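Local coordinates for member of DUF4221 family (Bacteroides vulgatus, PDB 3S9J), which is of unknown function but folds as a six-bladed beta-propeller, carries sodium ions in the crystal and is probably made as a lipoprotein, at residues 8-14 with 359-365; 95-101 with 125-130; 143-149 with 166-172; 238-244 with 264-268. All blocks are in the same frame, centred on the assembly; numbering follows the deposited sequence. Where two conformers were deposited one is given.

Contact 1 of 4, residues 8-14 with 359-365; sequences VELVAEK and CFKIKNA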
# COMPACT_ATOMS: atom_id res chain seq x y z
N VAL A 8 -20.23 14.74 -0.56
CA VAL A 8 -20.14 13.71 -1.59
C VAL A 8 -20.27 12.29 -1.05
O VAL A 8 -20.19 12.04 0.16
CB VAL A 8 -18.83 13.83 -2.43
CG1 VAL A 8 -18.72 15.22 -3.06
CG2 VAL A 8 -17.58 13.49 -1.60
N GLU A 9 -20.52 11.38 -1.98
CA GLU A 9 -20.51 9.96 -1.71
C GLU A 9 -19.92 9.19 -2.90
O GLU A 9 -19.89 9.68 -4.02
CB GLU A 9 -21.92 9.45 -1.43
CG GLU A 9 -22.89 9.55 -2.60
CD GLU A 9 -24.29 9.05 -2.25
OE1 GLU A 9 -24.43 8.18 -1.36
OE2 GLU A 9 -25.25 9.53 -2.88
N LEU A 10 -19.51 7.96 -2.64
CA LEU A 10 -18.97 7.09 -3.67
C LEU A 10 -20.05 6.13 -4.18
O LEU A 10 -20.72 5.45 -3.38
CB LEU A 10 -17.81 6.28 -3.11
CG LEU A 10 -16.52 7.04 -2.87
CD1 LEU A 10 -15.54 6.22 -2.03
CD2 LEU A 10 -15.88 7.43 -4.21
N VAL A 11 -20.20 6.06 -5.50
CA VAL A 11 -21.25 5.29 -6.13
C VAL A 11 -20.69 4.38 -7.22
O VAL A 11 -19.93 4.83 -8.08
CB VAL A 11 -22.33 6.24 -6.73
CG1 VAL A 11 -23.44 5.45 -7.46
CG2 VAL A 11 -22.92 7.12 -5.64
N ALA A 12 -21.05 3.10 -7.16
CA ALA A 12 -20.59 2.11 -8.14
C ALA A 12 -21.07 2.46 -9.54
O ALA A 12 -22.27 2.73 -9.76
CB ALA A 12 -21.07 0.68 -7.73
N GLU A 13 -20.17 2.45 -10.50
CA GLU A 13 -20.51 2.75 -11.88
C GLU A 13 -20.37 1.69 -12.98
O GLU A 13 -21.36 1.40 -13.68
CB GLU A 13 -19.68 3.95 -12.31
CG GLU A 13 -19.86 4.44 -13.76
CD GLU A 13 -20.85 5.56 -13.92
OE1 GLU A 13 -21.49 5.98 -12.91
OE2 GLU A 13 -20.99 6.03 -15.07
N LYS A 14 -19.14 1.28 -13.30
CA LYS A 14 -18.95 0.10 -14.12
C LYS A 14 -18.00 -0.89 -13.46
O LYS A 14 -17.43 -0.60 -12.41
CB LYS A 14 -18.42 0.51 -15.51
CG LYS A 14 -17.21 1.48 -15.53
CD LYS A 14 -17.59 2.97 -15.66
CE LYS A 14 -16.44 3.84 -16.23
NZ LYS A 14 -16.88 5.22 -16.68
N CYS A 359 -15.68 0.18 -10.29
CA CYS A 359 -15.29 1.58 -10.32
C CYS A 359 -16.29 2.41 -9.53
O CYS A 359 -17.49 2.33 -9.79
CB CYS A 359 -15.27 2.08 -11.76
SG CYS A 359 -14.71 3.78 -11.92
N PHE A 360 -15.79 3.17 -8.57
CA PHE A 360 -16.60 4.08 -7.77
C PHE A 360 -16.33 5.51 -8.14
O PHE A 360 -15.19 5.96 -8.11
CB PHE A 360 -16.33 3.87 -6.29
CG PHE A 360 -16.84 2.56 -5.81
CD1 PHE A 360 -18.15 2.43 -5.36
CD2 PHE A 360 -16.05 1.42 -5.90
CE1 PHE A 360 -18.65 1.20 -4.96
CE2 PHE A 360 -16.53 0.20 -5.52
CZ PHE A 360 -17.85 0.07 -5.05
N LYS A 361 -17.41 6.23 -8.48
CA LYS A 361 -17.35 7.66 -8.81
C LYS A 361 -17.86 8.49 -7.66
O LYS A 361 -18.65 8.03 -6.85
CB LYS A 361 -18.16 7.93 -10.08
CG LYS A 361 -17.57 7.17 -11.29
CD LYS A 361 -18.04 7.68 -12.62
CE LYS A 361 -17.14 7.14 -13.76
NZ LYS A 361 -16.17 8.18 -14.27
N ILE A 362 -17.40 9.74 -7.61
CA ILE A 362 -17.79 10.69 -6.58
C ILE A 362 -19.05 11.38 -7.05
O ILE A 362 -19.05 11.96 -8.13
CB ILE A 362 -16.70 11.75 -6.37
CG1 ILE A 362 -15.39 11.08 -5.93
CG2 ILE A 362 -17.14 12.81 -5.38
CD1 ILE A 362 -14.21 12.01 -5.94
N LYS A 363 -20.12 11.28 -6.28
CA LYS A 363 -21.40 11.96 -6.62
C LYS A 363 -21.84 12.86 -5.46
O LYS A 363 -21.61 12.53 -4.29
CB LYS A 363 -22.49 10.93 -6.90
CG LYS A 363 -22.20 9.94 -8.04
CD LYS A 363 -22.04 10.61 -9.42
CE LYS A 363 -21.98 9.57 -10.55
NZ LYS A 363 -21.31 10.09 -11.79
N ASN A 364 -22.51 13.97 -5.76
CA ASN A 364 -23.09 14.81 -4.70
C ASN A 364 -24.10 13.99 -3.90
O ASN A 364 -24.90 13.28 -4.50
CB ASN A 364 -23.76 16.06 -5.28
CG ASN A 364 -22.75 17.10 -5.79
OD1 ASN A 364 -21.54 16.85 -5.86
ND2 ASN A 364 -23.26 18.27 -6.16
N ALA A 365 -24.05 14.06 -2.57
CA ALA A 365 -24.93 13.26 -1.69
C ALA A 365 -26.31 13.91 -1.49
O ALA A 365 -26.60 14.95 -2.08
CB ALA A 365 -24.26 13.04 -0.34
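Start with the apolar face, where Leu10 and Ala12 meet Phe360 and Ile362. Leu10 is the bump: its CD2 sits in the hollow between Phe360 CB and Ile362 CG1, 4.1 Å from each. Ala12 is the hollow, small enough for the Phe360 ring to lie beside it, with Ala12 CB 3.7 Å from Phe360 CE1. Farther along, Val8 CB presses on Ile362 CG2 at 3.5 Å. This face looks into the preceding blade, where Leu10 touches Val306 and Val308, and Phe360 meets Phe321 edge-to-face. On the other face Lys363 CG lies against Val11 CG2, and the Lys361 methylene CD against the Glu13 carboxylate carbon CD, both at 3.8 Å. The amino groups of Lys14 and Lys361, NZ to NZ 3.9 Å, tolerate each other because both salt-bridge to Glu336. Underneath runs an antiparallel ladder, with Glu9 and Lys363 bonded both ways (N to O 2.8 Å each). At its far end Glu13 and Lys14 together face Cys359, a beta bulge, with Glu13 N to Cys359 O 2.8 Å and Cys359 N to Lys14 O 2.9 Å. An N-terminal strand completing the blade built by the C-terminal strands is the "velcro" closure of a beta-propeller.

Contact 2 of 4, residues 95-101 with 125-130; sequences VAQNNIS and FTPLSF. With FMT (formic acid), chain P.
Phe130 (chi1 p, 38°) lays one face of its ring over the methyl of Ala96: Ala96 CB is 4.1 Å from the ring centroid and 20° off the normal, a CH-pi contact. In this six-bladed propeller, 95-101 ends strand 93-97 of one blade, while 125-130 is the extended linker to the next, whose Ile145 and Leu147 also touch Phe130. The two run antiparallel without a ladder: CA to CA is 5.8 Å for Ala96 and Ser129, 4.8 Å for Asn98 and Leu128, and 6.8 Å for Ser101 and Phe125. After Gln97 comes a short 3-10 turn at 98-99, closed by Ile100 N to Gln97 O (3.2 Å) and Ser101 N to Asn98 O (3.1 Å); Ser101 is left-handed (54/45). Asn98, chi1 t and chi2 80°, reaches across so that its OD1 accepts from Leu128 N at 2.9 Å. Asn99 ND2 donates to formic acid O1 at 3.2 Å. Leu128 (m, t) points into the turn, its CD1 3.6 Å from Ser101 C. Phe125, chi1 t, puts its ring edge on Asn98 O, with CE1 at 3.3 Å. Water 1 accepts from Asn98 N (2.8 Å) and donates to Leu128 O (2.9 Å). Water 2 lies 2.9 Å from Asn98 O and 2.8 Å from Thr126 O. Water 3 lies 2.6 Å from Ser101 OG and accepts from Thr126 N at 3.0 Å.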
# COMPACT_ATOMS: atom_id res chain seq x y z
N VAL A 95 12.33 -3.14 -8.40
CA VAL A 95 11.83 -4.28 -7.64
C VAL A 95 12.58 -4.38 -6.32
O VAL A 95 13.77 -4.11 -6.22
CB VAL A 95 11.89 -5.65 -8.40
CG1 VAL A 95 11.16 -5.56 -9.79
CG2 VAL A 95 13.33 -6.14 -8.55
N ALA A 96 11.82 -4.75 -5.30
CA ALA A 96 12.33 -4.90 -3.93
C ALA A 96 12.59 -6.38 -3.66
O ALA A 96 11.74 -7.24 -3.93
CB ALA A 96 11.34 -4.36 -2.89
N GLN A 97 13.77 -6.67 -3.12
CA GLN A 97 14.15 -8.04 -2.75
C GLN A 97 14.60 -8.02 -1.30
O GLN A 97 15.80 -8.14 -0.98
CB GLN A 97 15.21 -8.59 -3.70
CG GLN A 97 14.88 -8.46 -5.18
CD GLN A 97 15.80 -9.23 -6.03
OE1 GLN A 97 15.78 -10.47 -6.02
NE2 GLN A 97 16.63 -8.53 -6.79
N ASN A 98 13.62 -7.85 -0.43
CA ASN A 98 13.86 -7.79 1.02
C ASN A 98 14.82 -8.84 1.56
O ASN A 98 15.75 -8.50 2.31
CB ASN A 98 12.55 -7.87 1.76
CG ASN A 98 12.73 -7.82 3.28
OD1 ASN A 98 12.89 -6.76 3.83
ND2 ASN A 98 12.65 -8.97 3.94
N ASN A 99 14.62 -10.12 1.22
CA ASN A 99 15.30 -11.19 1.91
C ASN A 99 16.79 -11.20 1.63
O ASN A 99 17.54 -11.80 2.38
CB ASN A 99 14.70 -12.55 1.55
CG ASN A 99 13.32 -12.75 2.14
OD1 ASN A 99 12.82 -11.94 2.92
ND2 ASN A 99 12.68 -13.87 1.74
N ILE A 100 17.23 -10.51 0.57
CA ILE A 100 18.63 -10.41 0.24
C ILE A 100 19.17 -8.95 0.27
O ILE A 100 20.24 -8.68 -0.27
CB ILE A 100 18.97 -11.09 -1.14
CG1 ILE A 100 18.19 -10.45 -2.30
CG2 ILE A 100 18.73 -12.63 -1.08
CD1 ILE A 100 18.76 -10.81 -3.66
N SER A 101 18.42 -8.05 0.90
CA SER A 101 18.81 -6.66 1.06
C SER A 101 19.14 -5.99 -0.28
O SER A 101 20.16 -5.30 -0.40
CB SER A 101 20.00 -6.59 2.03
OG SER A 101 19.54 -6.90 3.36
N PHE A 125 20.74 -4.88 8.37
CA PHE A 125 19.56 -5.26 7.63
C PHE A 125 18.44 -4.30 7.98
O PHE A 125 18.23 -3.97 9.15
CB PHE A 125 19.12 -6.69 8.00
CG PHE A 125 17.81 -7.07 7.38
CD1 PHE A 125 17.78 -7.59 6.09
CD2 PHE A 125 16.63 -6.85 8.05
CE1 PHE A 125 16.55 -7.92 5.50
CE2 PHE A 125 15.40 -7.17 7.45
CZ PHE A 125 15.39 -7.70 6.17
N THR A 126 17.69 -3.88 6.96
CA THR A 126 16.48 -3.07 7.16
C THR A 126 15.41 -3.55 6.17
O THR A 126 15.73 -3.80 5.00
CB THR A 126 16.76 -1.52 7.03
OG1 THR A 126 15.55 -0.80 7.20
CG2 THR A 126 17.36 -1.17 5.69
N PRO A 127 14.16 -3.74 6.63
CA PRO A 127 13.14 -4.23 5.68
C PRO A 127 12.98 -3.32 4.46
O PRO A 127 12.87 -2.11 4.61
CB PRO A 127 11.86 -4.29 6.52
CG PRO A 127 12.38 -4.60 7.92
CD PRO A 127 13.68 -3.82 8.03
N LEU A 128 12.97 -3.93 3.28
CA LEU A 128 12.80 -3.24 1.99
C LEU A 128 11.49 -3.65 1.38
O LEU A 128 11.31 -4.83 1.06
CB LEU A 128 13.88 -3.66 1.01
CG LEU A 128 15.29 -3.40 1.43
CD1 LEU A 128 16.23 -3.90 0.33
CD2 LEU A 128 15.44 -1.91 1.71
N SER A 129 10.57 -2.71 1.23
CA SER A 129 9.31 -3.04 0.63
C SER A 129 8.63 -1.84 0.02
O SER A 129 8.84 -0.69 0.44
CB SER A 129 8.35 -3.67 1.67
OG SER A 129 7.12 -4.07 1.06
N PHE A 130 7.85 -2.14 -1.00
CA PHE A 130 6.81 -1.26 -1.52
C PHE A 130 5.75 -2.18 -2.14
O PHE A 130 6.03 -3.36 -2.44
CB PHE A 130 7.33 -0.17 -2.50
CG PHE A 130 8.42 -0.61 -3.44
CD1 PHE A 130 8.15 -1.32 -4.58
CD2 PHE A 130 9.75 -0.21 -3.22
CE1 PHE A 130 9.19 -1.70 -5.44
CE2 PHE A 130 10.77 -0.58 -4.08
CZ PHE A 130 10.48 -1.31 -5.20
C FMT P . 13.96 -15.90 -1.04
O1 FMT P . 14.62 -15.62 -0.02
O2 FMT P . 14.34 -16.71 -1.91
O HOH W 1 10.90 -7.07 -0.75
O HOH W 2 16.21 -5.74 3.08
O HOH W 3 18.43 -4.68 4.14

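Contact 3 of 4, residues 143-149 with 166-172; sequences SCIFLRQ and MFASQDL
Ile145, Phe167 and Ala168 mark out this antiparallel pair, the middle strands of a propeller blade; the axes of 144-148 and 167-171 run at 157° and approach to 4.4 Å. Ile145 (t, t) pairs with Gln170, N to O 3.0 Å and O to N 2.9 Å, and rests its CG2 4.0 Å from Leu172 CD2. Ala168 pairs with Leu147: Leu147 N to Ala168 O is 2.9 Å, Ala168 N to Leu147 O 3.1 Å. Its methyl leaves room for Gln149 (m, m), whose CG lies 3.6 Å from Ala168 CB. Phe167 (chi1 m) faces Arg148 in a non-hydrogen-bonded pair, CA to CA 4.6 Å; its CA-CB bond points away and its ring meets Tyr203 of the next blade edge-to-face. Ser169 CB stands 3.6 Å over the Phe146 ring centroid, 3° off the normal. Gln149 N to selenomethionine Met166 O (2.8 Å) and Leu172 N to Ser143 O (3.0 Å) end the ladder. No salt bridge joins the segments: backbone hydrogen bonds hold them, leaving Phe167 to pack against the next blade.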
# COMPACT_ATOMS: atom_id res chain seq x y z
N SER A 143 15.97 11.55 -8.71
CA SER A 143 16.62 10.26 -9.01
C SER A 143 17.02 9.40 -7.78
O SER A 143 17.95 8.60 -7.86
CB SER A 143 17.81 10.50 -9.95
OG SER A 143 17.33 10.99 -11.20
N CYS A 144 16.28 9.57 -6.68
CA CYS A 144 16.37 8.69 -5.52
C CYS A 144 15.01 8.07 -5.27
O CYS A 144 13.98 8.74 -5.39
CB CYS A 144 16.77 9.47 -4.28
SG CYS A 144 18.40 10.28 -4.44
N ILE A 145 15.02 6.81 -4.85
CA ILE A 145 13.79 6.11 -4.47
C ILE A 145 13.65 6.18 -2.95
O ILE A 145 14.59 5.90 -2.23
CB ILE A 145 13.78 4.67 -4.96
CG1 ILE A 145 12.39 4.06 -4.64
CG2 ILE A 145 14.93 3.85 -4.38
CD1 ILE A 145 12.17 2.73 -5.23
N PHE A 146 12.45 6.56 -2.50
CA PHE A 146 12.11 6.75 -1.10
C PHE A 146 11.20 5.64 -0.68
O PHE A 146 10.21 5.34 -1.38
CB PHE A 146 11.39 8.05 -0.93
CG PHE A 146 12.27 9.25 -1.06
CD1 PHE A 146 12.78 9.63 -2.31
CD2 PHE A 146 12.58 10.02 0.06
CE1 PHE A 146 13.58 10.76 -2.42
CE2 PHE A 146 13.40 11.15 -0.07
CZ PHE A 146 13.88 11.50 -1.30
N LEU A 147 11.50 5.06 0.47
CA LEU A 147 10.87 3.84 1.01
C LEU A 147 10.55 4.03 2.49
O LEU A 147 11.35 4.64 3.19
CB LEU A 147 11.86 2.65 0.97
CG LEU A 147 12.27 1.93 -0.33
CD1 LEU A 147 12.31 0.43 -0.08
CD2 LEU A 147 11.35 2.22 -1.46
N ARG A 148 9.50 3.39 2.98
CA ARG A 148 9.24 3.32 4.41
C ARG A 148 10.36 2.60 5.12
O ARG A 148 10.95 1.65 4.59
CB ARG A 148 7.91 2.57 4.65
CG ARG A 148 7.63 2.15 6.06
CD ARG A 148 6.19 1.63 6.18
NE ARG A 148 5.97 0.99 7.46
CZ ARG A 148 6.22 -0.29 7.74
NH1 ARG A 148 6.71 -1.12 6.84
NH2 ARG A 148 5.97 -0.72 8.98
N GLN A 149 10.62 3.02 6.35
CA GLN A 149 11.55 2.32 7.21
C GLN A 149 10.85 1.91 8.53
O GLN A 149 10.00 2.63 9.05
CB GLN A 149 12.76 3.21 7.49
CG GLN A 149 13.61 3.36 6.24
CD GLN A 149 14.37 2.10 5.91
OE1 GLN A 149 15.39 1.78 6.53
NE2 GLN A 149 13.89 1.37 4.92
N MSE A 166 11.08 7.55 9.56
CA MSE A 166 10.01 6.92 8.81
C MSE A 166 10.38 6.53 7.38
O MSE A 166 9.73 5.67 6.82
CB MSE A 166 8.77 7.81 8.77
CG MSE A 166 7.97 7.84 10.11
SE MSE A 166 6.53 9.11 10.06
CE MSE A 166 5.51 8.24 8.77
N PHE A 167 11.36 7.22 6.78
CA PHE A 167 11.76 6.99 5.41
C PHE A 167 13.27 7.02 5.24
O PHE A 167 13.98 7.66 6.02
CB PHE A 167 11.17 8.07 4.51
CG PHE A 167 9.68 7.95 4.34
CD1 PHE A 167 9.15 7.16 3.31
CD2 PHE A 167 8.82 8.60 5.20
CE1 PHE A 167 7.78 7.05 3.15
CE2 PHE A 167 7.45 8.47 5.05
CZ PHE A 167 6.94 7.70 4.03
N ALA A 168 13.73 6.32 4.22
CA ALA A 168 15.10 6.41 3.73
C ALA A 168 15.02 6.45 2.22
O ALA A 168 14.02 6.03 1.65
CB ALA A 168 15.92 5.24 4.18
N SER A 169 16.07 6.99 1.59
CA SER A 169 16.12 7.01 0.13
C SER A 169 17.40 6.37 -0.34
O SER A 169 18.37 6.30 0.41
CB SER A 169 16.02 8.43 -0.42
OG SER A 169 17.21 9.17 -0.14
N GLN A 170 17.38 5.86 -1.56
CA GLN A 170 18.57 5.34 -2.19
C GLN A 170 18.76 6.00 -3.54
O GLN A 170 17.84 6.08 -4.36
CB GLN A 170 18.48 3.81 -2.35
CG GLN A 170 19.75 3.23 -2.96
CD GLN A 170 19.87 1.76 -2.79
OE1 GLN A 170 18.90 1.02 -3.04
NE2 GLN A 170 21.04 1.31 -2.39
N ASP A 171 19.98 6.49 -3.78
CA ASP A 171 20.30 7.16 -5.02
C ASP A 171 20.44 6.11 -6.09
O ASP A 171 21.23 5.18 -5.96
CB ASP A 171 21.59 7.97 -4.83
CG ASP A 171 21.89 8.86 -5.99
OD1 ASP A 171 22.19 8.32 -7.06
OD2 ASP A 171 21.75 10.08 -5.87
N LEU A 172 19.70 6.27 -7.18
CA LEU A 172 19.71 5.26 -8.25
C LEU A 172 20.96 5.33 -9.15
O LEU A 172 21.18 4.46 -9.98
CB LEU A 172 18.43 5.40 -9.07
CG LEU A 172 17.13 5.15 -8.28
CD1 LEU A 172 15.91 5.57 -9.09
CD2 LEU A 172 17.04 3.67 -7.83

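Contact 4 of 4, residues 238-244 with 264-268; sequences SRYLKSM and NPRYW
This is a linker between propeller blades: the loop after strand 231-235 folds over the start of strand 266-273, the first strand of the next blade. No ladder pairs them; the nearest CA pairs stay wide, 8.7 Å for Ser238 and Tyr267, 7.4 Å for Leu241 and Pro265, 8.3 Å for Met244 and Arg266, so side chains, chiefly Tyr267, Leu241 and Met244, bridge the gap. Ser238 to Leu241 form a type I beta turn, Leu241 N to Ser238 O 3.3 Å. Ser238 (chi1 t) adds an ST turn, its OG taking Tyr240 N at 3.0 Å and also bonding to Glu318. Beyond it, residues 241-244 are extended. Opposite, Asn264 leaves helix 255-263 and Pro265 leads into the strand. Leu241 (m, t) points into the contact, with CD2 3.6 Å from Pro265 CB and CD1 3.9 Å from Tyr267 CZ. Met244, a selenomethionine (p, t, p), wraps the other end: its CE is 4.0 Å from Pro265 CB, and its SE lies 5.0 Å from the Tyr267 ring centroid and 64° off the normal, an oblique Met-aromatic contact. The Tyr267 ring (chi1 m, chi2 -81°) also has Arg281 as a cation-pi partner. Its hydroxyl is the polar centre: Tyr267 OH accepts from Ser238 N at 2.8 Å and donates at 2.6 Å to water 4, which in turn donates to Lys242 O at 2.9 Å.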
# COMPACT_ATOMS: atom_id res chain seq x y z
N SER A 238 -12.96 8.58 10.58
CA SER A 238 -14.25 8.04 10.14
C SER A 238 -15.38 8.45 11.10
O SER A 238 -15.22 8.36 12.32
CB SER A 238 -14.21 6.53 10.14
OG SER A 238 -15.51 6.00 9.93
N ARG A 239 -16.53 8.85 10.53
CA ARG A 239 -17.69 9.16 11.36
C ARG A 239 -18.27 7.93 12.06
O ARG A 239 -19.05 8.08 12.99
CB ARG A 239 -18.79 9.88 10.55
CG ARG A 239 -19.48 9.03 9.47
CD ARG A 239 -19.95 9.93 8.32
NE ARG A 239 -18.83 10.65 7.70
CZ ARG A 239 -18.95 11.71 6.91
NH1 ARG A 239 -20.14 12.22 6.62
NH2 ARG A 239 -17.86 12.28 6.41
N TYR A 240 -17.86 6.73 11.66
CA TYR A 240 -18.39 5.50 12.23
C TYR A 240 -17.52 4.94 13.33
O TYR A 240 -17.93 4.01 13.97
CB TYR A 240 -18.57 4.45 11.13
CG TYR A 240 -19.45 4.96 10.02
CD1 TYR A 240 -20.80 5.21 10.25
CD2 TYR A 240 -18.94 5.24 8.75
CE1 TYR A 240 -21.62 5.70 9.28
CE2 TYR A 240 -19.78 5.75 7.75
CZ TYR A 240 -21.12 5.96 8.03
OH TYR A 240 -21.98 6.46 7.07
N LEU A 241 -16.34 5.53 13.56
CA LEU A 241 -15.37 5.03 14.54
C LEU A 241 -15.12 6.01 15.66
O LEU A 241 -15.09 7.21 15.46
CB LEU A 241 -14.01 4.74 13.88
CG LEU A 241 -13.98 3.71 12.75
CD1 LEU A 241 -12.55 3.59 12.20
CD2 LEU A 241 -14.54 2.37 13.24
N LYS A 242 -14.91 5.46 16.84
CA LYS A 242 -14.45 6.21 18.00
C LYS A 242 -13.07 6.77 17.66
O LYS A 242 -12.29 6.12 16.95
CB LYS A 242 -14.36 5.21 19.16
CG LYS A 242 -14.22 5.78 20.51
CD LYS A 242 -14.01 4.66 21.54
CE LYS A 242 -13.89 5.22 22.95
NZ LYS A 242 -15.16 5.84 23.33
N SER A 243 -12.76 7.95 18.17
CA SER A 243 -11.42 8.53 18.00
C SER A 243 -10.36 7.58 18.55
O SER A 243 -10.59 6.91 19.56
CB SER A 243 -11.32 9.90 18.67
OG SER A 243 -9.99 10.35 18.67
N MSE A 244 -9.22 7.47 17.86
CA MSE A 244 -8.18 6.53 18.27
C MSE A 244 -6.76 7.07 18.18
O MSE A 244 -6.45 8.00 17.40
CB MSE A 244 -8.28 5.23 17.45
CG MSE A 244 -7.93 5.37 16.00
SE MSE A 244 -7.91 3.66 15.04
CE MSE A 244 -9.74 3.27 15.15
N ASN A 264 -9.71 -5.40 15.39
CA ASN A 264 -10.07 -4.07 15.90
C ASN A 264 -10.20 -3.05 14.77
O ASN A 264 -9.59 -3.22 13.67
CB ASN A 264 -9.06 -3.61 16.93
CG ASN A 264 -9.28 -4.24 18.32
OD1 ASN A 264 -10.33 -4.77 18.60
ND2 ASN A 264 -8.28 -4.15 19.18
N PRO A 265 -11.00 -1.99 14.98
CA PRO A 265 -11.05 -0.95 13.96
C PRO A 265 -9.70 -0.27 13.75
O PRO A 265 -8.92 -0.15 14.69
CB PRO A 265 -12.10 0.05 14.52
CG PRO A 265 -12.05 -0.17 15.99
CD PRO A 265 -11.79 -1.63 16.18
N ARG A 266 -9.41 0.14 12.52
CA ARG A 266 -8.19 0.87 12.22
C ARG A 266 -8.31 1.42 10.83
O ARG A 266 -9.19 1.01 10.05
CB ARG A 266 -6.96 -0.04 12.28
CG ARG A 266 -6.95 -1.20 11.32
CD ARG A 266 -5.60 -1.92 11.37
NE ARG A 266 -5.65 -3.25 10.74
CZ ARG A 266 -4.67 -4.15 10.82
NH1 ARG A 266 -3.55 -3.90 11.48
NH2 ARG A 266 -4.82 -5.34 10.24
N TYR A 267 -7.42 2.35 10.52
CA TYR A 267 -7.34 2.87 9.17
C TYR A 267 -6.45 1.94 8.34
O TYR A 267 -5.68 1.12 8.88
CB TYR A 267 -6.87 4.34 9.16
CG TYR A 267 -7.91 5.15 9.90
CD1 TYR A 267 -9.07 5.55 9.25
CD2 TYR A 267 -7.82 5.35 11.26
CE1 TYR A 267 -10.09 6.20 9.93
CE2 TYR A 267 -8.84 6.02 11.95
CZ TYR A 267 -9.97 6.42 11.28
OH TYR A 267 -10.99 7.06 11.96
N TRP A 268 -6.57 2.06 7.02
CA TRP A 268 -5.75 1.26 6.10
C TRP A 268 -5.18 2.19 5.03
O TRP A 268 -4.47 3.13 5.40
CB TRP A 268 -6.49 0.01 5.57
CG TRP A 268 -5.56 -1.07 5.10
CD1 TRP A 268 -5.41 -1.53 3.82
CD2 TRP A 268 -4.65 -1.82 5.90
NE1 TRP A 268 -4.48 -2.52 3.78
CE2 TRP A 268 -3.98 -2.71 5.04
CE3 TRP A 268 -4.31 -1.80 7.26
CZ2 TRP A 268 -3.02 -3.60 5.50
CZ3 TRP A 268 -3.35 -2.70 7.70
CH2 TRP A 268 -2.71 -3.58 6.82
O HOH W 4 -10.88 7.05 14.58

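Along the chain, contact 1 spans everything: its segments lie near the two termini, and contacts 2, 3 and 4 follow one another in between. Contact 1 closes the ring of six four-stranded blades. On the opposite side of the chain's centre, contacts 2 and 3 have centres about 12 Å apart and touch: the linker of contact 2 runs onto the blade of contact 3, where Thr126 OG1 lies 2.7 Å from Gln149 OE1, a probable hydrogen bond, and Phe130 CD2 is 3.4 Å from Leu147 CD2. Contact 4, its centre about 22 Å from that of contact 1, joins two later blades. The propeller is thus held by ladders within blades, packed linkers between them, and one closure.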